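Local coordinates for protein diphthine synthase (Aeropyrum pernix, PDB 1WDE) that probably uses S-adenosyl-L-methionine to trimethylate the amino group of the modified target histidine of elongation factor 2, forming diphthine, at residues 136-144 / 155-163. Numbering follows the deposited sequence.
Sequences RFGGTVTLP and VARRIYLNL
Asn162 OD1 accepts the N-H of Gly139 at 2.9 Å from that N, with the donor tilted 27° from the side-chain carbonyl plane. Asn162 ND2 gives a hydrogen to the O of Gly139, 3.1 Å away, coming from above the plane of that carbonyl. ND2 also bonds Thr169 OG1 on the next strand, which helps fix the turn of the amide. Asn162 CG stands anti to its own carbonyl carbon (chi1 -85°), and this carries the amide to the strand. A leucine here would probably leave the N-H and C=O of Gly139 without their side-chain mates and Thr169 without its amide partner. Arg158 NH2 comes within 3.7 Å of Gly139 CA, on the side where a side chain would point and would collide with it. A bend at chi3 (61°) helps bring the Arg158 guanidinium to the strand, where NH1 makes a weak hydrogen bond to Thr140 O. Nearer the root of the Arg158 side chain, Val141 CG1 packs on Arg158 CB at 3.9 Å. Val141 CG2 meets Val155 CG1, and the same Val155 methyl touches Leu143 CD2 at 4.0 Å, the two side chains crossing at about a right angle. Val155 CG2 lies against Thr142 O. The axes of strand 137-143 and helix segment 155-163 run antiparallel and come within 8.1 Å. They belong to a beta-alpha-beta unit of this tetrapyrrole methylase relative. Strand 168-173 completes it, pairing in parallel with strand 137-143, an outermost strand of the mixed sheet within this chain, while helix 184-202 packs on Leu143 and Ile159 through Leu191.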
ATOM      1  N   ARG A 136       9.747  13.165   3.397  1.00 14.72           N
ATOM      2  CA  ARG A 136      10.173  12.307   4.489  1.00 16.62           C
ATOM      3  C   ARG A 136       9.634  10.904   4.467  1.00 16.90           C
ATOM      4  O   ARG A 136       9.975  10.103   5.337  1.00 17.40           O
ATOM      5  CB  ARG A 136       9.842  12.956   5.850  1.00 21.53           C
ATOM      6  CG  ARG A 136      10.618  14.248   6.114  1.00 22.38           C
ATOM      7  CD  ARG A 136      10.534  14.672   7.567  1.00 17.52           C
ATOM      8  NE  ARG A 136      11.273  13.764   8.439  1.00 21.48           N
ATOM      9  CZ  ARG A 136      11.123  13.729   9.755  1.00 23.23           C
ATOM     10  NH1 ARG A 136      10.251  14.554  10.333  1.00 21.65           N
ATOM     11  NH2 ARG A 136      11.840  12.887  10.485  1.00 19.12           N
ATOM     12  N   PHE A 137       8.772  10.589   3.505  1.00 19.22           N
ATOM     13  CA  PHE A 137       8.275   9.222   3.442  1.00 17.98           C
ATOM     14  C   PHE A 137       9.386   8.331   2.949  1.00 24.06           C
ATOM     15  O   PHE A 137      10.110   8.680   1.996  1.00 19.09           O
ATOM     16  CB  PHE A 137       7.056   9.095   2.522  1.00 17.19           C
ATOM     17  CG  PHE A 137       5.778   9.539   3.179  1.00 19.02           C
ATOM     18  CD1 PHE A 137       5.411  10.877   3.178  1.00 18.01           C
ATOM     19  CD2 PHE A 137       5.008   8.634   3.906  1.00 23.74           C
ATOM     20  CE1 PHE A 137       4.313  11.324   3.901  1.00 19.38           C
ATOM     21  CE2 PHE A 137       3.884   9.076   4.650  1.00 17.64           C
ATOM     22  CZ  PHE A 137       3.550  10.422   4.645  1.00 21.24           C
ATOM     23  N   GLY A 138       9.542   7.191   3.614  1.00 19.64           N
ATOM     24  CA  GLY A 138      10.569   6.244   3.227  1.00 18.89           C
ATOM     25  C   GLY A 138      10.011   4.938   2.677  1.00 18.87           C
ATOM     26  O   GLY A 138       9.017   4.929   1.928  1.00 18.75           O
ATOM     27  N   GLY A 139      10.661   3.832   3.032  1.00 16.50           N
ATOM     28  CA  GLY A 139      10.243   2.514   2.576  1.00 17.31           C
ATOM     29  C   GLY A 139       8.822   2.132   2.992  1.00 21.09           C
ATOM     30  O   GLY A 139       8.270   2.668   3.969  1.00 20.21           O
ATOM     31  N   THR A 140       8.215   1.230   2.227  1.00 19.48           N
ATOM     32  CA  THR A 140       6.860   0.763   2.505  1.00 22.63           C
ATOM     33  C   THR A 140       6.917  -0.733   2.804  1.00 19.16           C
ATOM     34  O   THR A 140       7.633  -1.469   2.131  1.00 18.00           O
ATOM     35  CB  THR A 140       5.919   0.998   1.287  1.00 18.16           C
ATOM     36  OG1 THR A 140       5.793   2.405   1.040  1.00 19.00           O
ATOM     37  CG2 THR A 140       4.513   0.409   1.557  1.00 16.15           C
ATOM     38  N   VAL A 141       6.171  -1.186   3.807  1.00 20.09           N
ATOM     39  CA  VAL A 141       6.150  -2.614   4.152  1.00 18.59           C
ATOM     40  C   VAL A 141       4.693  -3.082   4.142  1.00 19.37           C
ATOM     41  O   VAL A 141       3.781  -2.261   4.107  1.00 18.67           O
ATOM     42  CB  VAL A 141       6.725  -2.857   5.560  1.00 20.78           C
ATOM     43  CG1 VAL A 141       8.155  -2.315   5.648  1.00 15.86           C
ATOM     44  CG2 VAL A 141       5.836  -2.178   6.599  1.00 18.77           C
ATOM     45  N   THR A 142       4.475  -4.391   4.138  1.00 19.02           N
ATOM     46  CA  THR A 142       3.107  -4.905   4.175  1.00 20.13           C
ATOM     47  C   THR A 142       3.006  -5.769   5.433  1.00 22.00           C
ATOM     48  O   THR A 142       3.855  -6.618   5.657  1.00 20.07           O
ATOM     49  CB  THR A 142       2.778  -5.769   2.939  1.00 22.49           C
ATOM     50  OG1 THR A 142       2.955  -4.980   1.756  1.00 26.53           O
ATOM     51  CG2 THR A 142       1.291  -6.244   2.991  1.00 23.83           C
ATOM     52  N   LEU A 143       1.994  -5.542   6.267  1.00 24.48           N
ATOM     53  CA  LEU A 143       1.851  -6.341   7.487  1.00 20.97           C
ATOM     54  C   LEU A 143       1.041  -7.578   7.091  1.00 26.54           C
ATOM     55  O   LEU A 143      -0.129  -7.474   6.719  1.00 25.92           O
ATOM     56  CB  LEU A 143       1.145  -5.522   8.577  1.00 28.55           C
ATOM     57  CG  LEU A 143       1.795  -4.159   8.873  1.00 23.66           C
ATOM     58  CD1 LEU A 143       1.065  -3.480  10.028  1.00 24.78           C
ATOM     59  CD2 LEU A 143       3.287  -4.357   9.196  1.00 19.04           C
ATOM     60  N   PRO A 144       1.668  -8.763   7.149  1.00 30.25           N
ATOM     61  CA  PRO A 144       1.025 -10.032   6.786  1.00 34.35           C
ATOM     62  C   PRO A 144      -0.085 -10.481   7.718  1.00 35.15           C
ATOM     63  O   PRO A 144      -0.062 -10.203   8.921  1.00 31.91           O
ATOM     64  CB  PRO A 144       2.194 -11.015   6.785  1.00 37.01           C
ATOM     65  CG  PRO A 144       3.047 -10.497   7.932  1.00 35.93           C
ATOM     66  CD  PRO A 144       3.019  -8.994   7.705  1.00 32.56           C
ATOM     67  N   VAL A 155      10.268  -7.438   8.360  1.00 28.87           N
ATOM     68  CA  VAL A 155       9.407  -6.269   8.230  1.00 27.42           C
ATOM     69  C   VAL A 155       9.649  -5.259   9.354  1.00 28.18           C
ATOM     70  O   VAL A 155       9.700  -4.048   9.099  1.00 25.70           O
ATOM     71  CB  VAL A 155       7.925  -6.670   8.204  1.00 31.65           C
ATOM     72  CG1 VAL A 155       7.044  -5.465   8.541  1.00 25.37           C
ATOM     73  CG2 VAL A 155       7.581  -7.191   6.817  1.00 33.49           C
ATOM     74  N   ALA A 156       9.809  -5.750  10.587  1.00 25.04           N
ATOM     75  CA  ALA A 156      10.064  -4.869  11.728  1.00 28.28           C
ATOM     76  C   ALA A 156      11.377  -4.136  11.463  1.00 26.26           C
ATOM     77  O   ALA A 156      11.453  -2.920  11.601  1.00 23.34           O
ATOM     78  CB  ALA A 156      10.146  -5.677  13.040  1.00 23.10           C
ATOM     79  N   ARG A 157      12.412  -4.878  11.075  1.00 23.13           N
ATOM     80  CA  ARG A 157      13.698  -4.253  10.774  1.00 26.28           C
ATOM     81  C   ARG A 157      13.603  -3.130   9.732  1.00 25.96           C
ATOM     82  O   ARG A 157      14.238  -2.100   9.893  1.00 26.15           O
ATOM     83  CB  ARG A 157      14.711  -5.295  10.295  1.00 23.46           C
ATOM     84  CG  ARG A 157      16.026  -4.695   9.784  1.00 28.37           C
ATOM     85  CD  ARG A 157      17.096  -5.772   9.697  1.00 34.88           C
ATOM     86  NE  ARG A 157      18.357  -5.290   9.147  1.00 37.58           N
ATOM     87  CZ  ARG A 157      18.628  -5.210   7.848  1.00 40.98           C
ATOM     88  NH1 ARG A 157      17.722  -5.574   6.946  1.00 36.12           N
ATOM     89  NH2 ARG A 157      19.825  -4.802   7.449  1.00 42.90           N
ATOM     90  N   ARG A 158      12.830  -3.316   8.661  1.00 24.14           N
ATOM     91  CA  ARG A 158      12.756  -2.255   7.659  1.00 24.33           C
ATOM     92  C   ARG A 158      12.149  -0.994   8.273  1.00 26.41           C
ATOM     93  O   ARG A 158      12.479   0.139   7.890  1.00 19.59           O
ATOM     94  CB  ARG A 158      11.965  -2.710   6.423  1.00 27.58           C
ATOM     95  CG  ARG A 158      12.673  -3.792   5.604  1.00 34.94           C
ATOM     96  CD  ARG A 158      12.127  -3.836   4.166  1.00 38.15           C
ATOM     97  NE  ARG A 158      12.338  -2.562   3.466  1.00 29.73           N
ATOM     98  CZ  ARG A 158      11.471  -2.021   2.605  1.00 40.03           C
ATOM     99  NH1 ARG A 158      10.330  -2.641   2.318  1.00 34.38           N
ATOM    100  NH2 ARG A 158      11.720  -0.837   2.055  1.00 30.08           N
ATOM    101  N   ILE A 159      11.276  -1.172   9.252  1.00 20.80           N
ATOM    102  CA  ILE A 159      10.687  -0.010   9.892  1.00 22.68           C
ATOM    103  C   ILE A 159      11.783   0.706  10.672  1.00 22.34           C
ATOM    104  O   ILE A 159      11.887   1.930  10.602  1.00 19.63           O
ATOM    105  CB  ILE A 159       9.534  -0.397  10.835  1.00 20.89           C
ATOM    106  CG1 ILE A 159       8.394  -1.018  10.015  1.00 25.44           C
ATOM    107  CG2 ILE A 159       9.057   0.840  11.600  1.00 18.83           C
ATOM    108  CD1 ILE A 159       7.216  -1.547  10.884  1.00 22.57           C
ATOM    109  N   TYR A 160      12.611  -0.038  11.409  1.00 19.17           N
ATOM    110  CA  TYR A 160      13.694   0.627  12.138  1.00 23.42           C
ATOM    111  C   TYR A 160      14.679   1.305  11.158  1.00 18.22           C
ATOM    112  O   TYR A 160      15.255   2.341  11.466  1.00 22.08           O
ATOM    113  CB  TYR A 160      14.459  -0.366  13.026  1.00 19.83           C
ATOM    114  CG  TYR A 160      13.695  -0.814  14.258  1.00 20.02           C
ATOM    115  CD1 TYR A 160      13.137  -2.086  14.331  1.00 20.52           C
ATOM    116  CD2 TYR A 160      13.570   0.028  15.368  1.00 21.51           C
ATOM    117  CE1 TYR A 160      12.469  -2.524  15.495  1.00 18.16           C
ATOM    118  CE2 TYR A 160      12.914  -0.391  16.521  1.00 22.44           C
ATOM    119  CZ  TYR A 160      12.367  -1.668  16.579  1.00 22.13           C
ATOM    120  OH  TYR A 160      11.747  -2.097  17.725  1.00 27.58           O
ATOM    121  N   LEU A 161      14.880   0.717   9.987  1.00 21.68           N
ATOM    122  CA  LEU A 161      15.802   1.313   9.000  1.00 19.34           C
ATOM    123  C   LEU A 161      15.287   2.682   8.550  1.00 22.48           C
ATOM    124  O   LEU A 161      16.064   3.626   8.363  1.00 20.00           O
ATOM    125  CB  LEU A 161      15.977   0.359   7.805  1.00 21.35           C
ATOM    126  CG  LEU A 161      16.857  -0.857   8.152  1.00 25.87           C
ATOM    127  CD1 LEU A 161      17.002  -1.790   6.959  1.00 27.06           C
ATOM    128  CD2 LEU A 161      18.240  -0.346   8.588  1.00 30.44           C
ATOM    129  N   ASN A 162      13.973   2.800   8.394  1.00 15.32           N
ATOM    130  CA  ASN A 162      13.379   4.072   8.002  1.00 17.71           C
ATOM    131  C   ASN A 162      13.610   5.050   9.151  1.00 18.18           C
ATOM    132  O   ASN A 162      14.025   6.195   8.952  1.00 21.99           O
ATOM    133  CB  ASN A 162      11.860   3.951   7.797  1.00 20.42           C
ATOM    134  CG  ASN A 162      11.463   3.474   6.411  1.00 26.67           C
ATOM    135  OD1 ASN A 162      12.202   3.611   5.445  1.00 20.98           O
ATOM    136  ND2 ASN A 162      10.252   2.946   6.311  1.00 20.90           N
ATOM    137  N   LEU A 163      13.303   4.603  10.364  1.00 19.63           N
ATOM    138  CA  LEU A 163      13.485   5.450  11.531  1.00 19.79           C
ATOM    139  C   LEU A 163      14.911   5.983  11.634  1.00 13.58           C
ATOM    140  O   LEU A 163      15.102   7.163  11.885  1.00 20.42           O
ATOM    141  CB  LEU A 163      13.110   4.687  12.810  1.00 15.89           C
ATOM    142  CG  LEU A 163      11.623   4.347  12.860  1.00 16.36           C
ATOM    143  CD1 LEU A 163      11.323   3.382  14.002  1.00 21.97           C
ATOM    144  CD2 LEU A 163      10.831   5.637  13.032  1.00 23.44           C
TER